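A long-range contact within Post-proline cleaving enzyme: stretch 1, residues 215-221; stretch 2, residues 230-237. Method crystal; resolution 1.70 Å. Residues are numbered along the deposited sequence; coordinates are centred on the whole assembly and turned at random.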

# COMPACT_ATOMS: atom_id res chain seq x y z
N PRO A 215 -0.03 11.33 -14.94
CA PRO A 215 -0.74 11.71 -16.19
C PRO A 215 -1.96 12.59 -15.93
O PRO A 215 -2.75 12.29 -15.00
CB PRO A 215 -1.19 10.37 -16.75
CG PRO A 215 -0.20 9.36 -16.17
CD PRO A 215 0.06 9.87 -14.75
N ASN A 216 -2.10 13.65 -16.73
CA ASN A 216 -3.23 14.53 -16.60
C ASN A 216 -4.38 14.27 -17.59
O ASN A 216 -5.40 14.97 -17.54
CB ASN A 216 -2.81 16.00 -16.71
CG ASN A 216 -2.46 16.41 -18.14
OD1 ASN A 216 -2.22 15.59 -19.02
ND2 ASN A 216 -2.45 17.70 -18.38
N SER A 217 -4.24 13.29 -18.45
CA SER A 217 -5.24 13.09 -19.54
C SER A 217 -5.75 11.69 -19.63
O SER A 217 -5.05 10.78 -19.22
CB SER A 217 -4.62 13.48 -20.87
OG SER A 217 -4.17 14.82 -20.85
N LEU A 218 -6.94 11.52 -20.20
CA LEU A 218 -7.48 10.22 -20.56
C LEU A 218 -7.67 10.20 -22.04
O LEU A 218 -8.15 11.20 -22.61
CB LEU A 218 -8.84 10.02 -19.89
CG LEU A 218 -8.83 9.90 -18.34
CD1 LEU A 218 -10.25 9.79 -17.76
CD2 LEU A 218 -7.98 8.72 -17.92
N TYR A 219 -7.28 9.10 -22.64
CA TYR A 219 -7.43 8.81 -24.07
C TYR A 219 -8.24 7.52 -24.27
O TYR A 219 -8.15 6.55 -23.47
CB TYR A 219 -6.07 8.61 -24.72
CG TYR A 219 -5.27 9.87 -25.00
CD1 TYR A 219 -4.52 10.55 -23.99
CD2 TYR A 219 -5.24 10.41 -26.26
CE1 TYR A 219 -3.80 11.67 -24.27
CE2 TYR A 219 -4.50 11.59 -26.55
CZ TYR A 219 -3.79 12.21 -25.59
OH TYR A 219 -3.07 13.36 -25.95
N ILE A 220 -9.01 7.52 -25.35
CA ILE A 220 -9.70 6.32 -25.82
C ILE A 220 -8.99 5.85 -27.11
O ILE A 220 -8.64 6.66 -27.99
CB ILE A 220 -11.23 6.57 -26.00
CG1 ILE A 220 -12.00 5.32 -26.31
CG2 ILE A 220 -11.48 7.63 -27.04
CD1 ILE A 220 -13.53 5.47 -26.15
N TRP A 221 -8.80 4.54 -27.24
CA TRP A 221 -7.95 3.98 -28.28
C TRP A 221 -8.58 2.73 -28.86
O TRP A 221 -8.96 1.79 -28.10
CB TRP A 221 -6.56 3.69 -27.71
CG TRP A 221 -5.49 3.40 -28.73
CD1 TRP A 221 -5.45 3.78 -30.04
CD2 TRP A 221 -4.23 2.76 -28.46
NE1 TRP A 221 -4.31 3.32 -30.63
CE2 TRP A 221 -3.54 2.69 -29.67
CE3 TRP A 221 -3.66 2.21 -27.31
CZ2 TRP A 221 -2.25 2.14 -29.77
CZ3 TRP A 221 -2.40 1.60 -27.43
CH2 TRP A 221 -1.73 1.57 -28.66
N ALA A 230 -5.24 8.15 -31.22
CA ALA A 230 -6.10 8.04 -30.06
C ALA A 230 -6.66 9.38 -29.70
O ALA A 230 -5.98 10.40 -29.80
CB ALA A 230 -5.34 7.43 -28.88
N LYS A 231 -7.92 9.37 -29.27
CA LYS A 231 -8.65 10.56 -28.99
C LYS A 231 -8.60 10.92 -27.52
O LYS A 231 -9.03 10.18 -26.68
CB LYS A 231 -10.10 10.42 -29.48
CG LYS A 231 -10.23 10.18 -30.98
CD LYS A 231 -10.16 11.46 -31.80
CE LYS A 231 -10.40 11.24 -33.31
NZ LYS A 231 -11.60 10.42 -33.63
N LYS A 232 -8.12 12.12 -27.24
CA LYS A 232 -8.15 12.65 -25.88
C LYS A 232 -9.60 12.92 -25.46
O LYS A 232 -10.33 13.63 -26.18
CB LYS A 232 -7.33 13.95 -25.76
CG LYS A 232 -7.33 14.42 -24.31
CD LYS A 232 -6.42 15.60 -24.06
CE LYS A 232 -5.01 15.22 -24.00
NZ LYS A 232 -4.25 16.47 -23.59
N LEU A 233 -10.00 12.39 -24.32
CA LEU A 233 -11.36 12.62 -23.81
C LEU A 233 -11.45 13.56 -22.64
O LEU A 233 -12.56 14.10 -22.36
CB LEU A 233 -12.00 11.31 -23.39
CG LEU A 233 -12.22 10.31 -24.51
CD1 LEU A 233 -13.02 9.16 -23.96
CD2 LEU A 233 -12.91 10.91 -25.74
N PHE A 234 -10.36 13.72 -21.89
CA PHE A 234 -10.47 14.43 -20.62
C PHE A 234 -9.08 14.88 -20.22
O PHE A 234 -8.13 14.16 -20.50
CB PHE A 234 -11.11 13.58 -19.52
CG PHE A 234 -11.57 14.40 -18.36
CD1 PHE A 234 -12.60 15.34 -18.54
CD2 PHE A 234 -10.90 14.37 -17.14
CE1 PHE A 234 -13.00 16.19 -17.48
CE2 PHE A 234 -11.27 15.18 -16.10
CZ PHE A 234 -12.33 16.09 -16.26
N GLU A 235 -8.98 16.08 -19.64
CA GLU A 235 -7.72 16.59 -19.12
C GLU A 235 -7.97 17.35 -17.84
O GLU A 235 -8.98 18.06 -17.71
CB GLU A 235 -7.00 17.48 -20.13
CG GLU A 235 -5.65 17.98 -19.65
CD GLU A 235 -5.04 19.03 -20.59
OE1 GLU A 235 -5.08 18.83 -21.81
OE2 GLU A 235 -4.53 20.05 -20.09
N VAL A 236 -7.12 17.14 -16.83
CA VAL A 236 -7.24 17.95 -15.61
C VAL A 236 -6.19 19.07 -15.56
O VAL A 236 -5.10 18.97 -16.16
CB VAL A 236 -7.12 17.08 -14.32
CG1 VAL A 236 -8.24 16.06 -14.20
CG2 VAL A 236 -5.77 16.42 -14.25
N PRO A 237 -6.48 20.14 -14.78
CA PRO A 237 -5.45 21.16 -14.58
C PRO A 237 -4.17 20.61 -13.94
O PRO A 237 -4.18 19.62 -13.19
CB PRO A 237 -6.14 22.17 -13.62
CG PRO A 237 -7.60 21.95 -13.81
CD PRO A 237 -7.69 20.45 -14.03

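What forms the apolar centre of the contact? On the face that carries Leu218, Ile220, Lys231 and Phe234, apolar side chains meet at Ile220 CB to Leu233 CD1, 3.8 Å, and Leu218 CB to Phe234 CB, 4.2 Å. Leu233 starts out sideways from its CA, yet its chain reaches Ile220. Phe234 points to this same face, but the end of its side chain leads away, so its contact with Leu218 is made close to the backbone.

How does Tyr219 pack on the other face? Lys232 lies over one face of its ring, with CB 4.1 Å from the Tyr219 ring centroid and 22° off the normal, a CH-pi contact. Ala230 O lies at the ring edge, 3.6 Å from Tyr219 CD2. The small Ala230 side chain also meets Trp221, with CB 3.8 Å from Trp221 CD1.

What holds the two backbones together? The strands run antiparallel, and Ile220 and Lys231 exchange a pair of hydrogen bonds: Ile220 N to Lys231 O at 3.0 Å and Lys231 N to Ile220 O at 3.1 Å. Between Leu218 and Tyr219 the register shifts by one, a beta bulge. There Leu218 O accepts from Leu233 N at 2.8 Å and, weakly, from Phe234 N at 3.4 Å, while Leu218 N donates to Phe234 O at 2.9 Å. Beyond the strands, Val236 N reaches Asn216 O at 2.9 Å, extending the ladder.

Where does the contact turn polar? Lys232 extends past Tyr219 along the face shared with Ser217 and Glu235. Its NZ makes a weak hydrogen bond to Ser217 OG, at 3.2 Å, and a salt bridge to Glu235 OE1, at 3.1 Å. One ammonium group thus links the two strands and, within its own strand, pairs with Glu235.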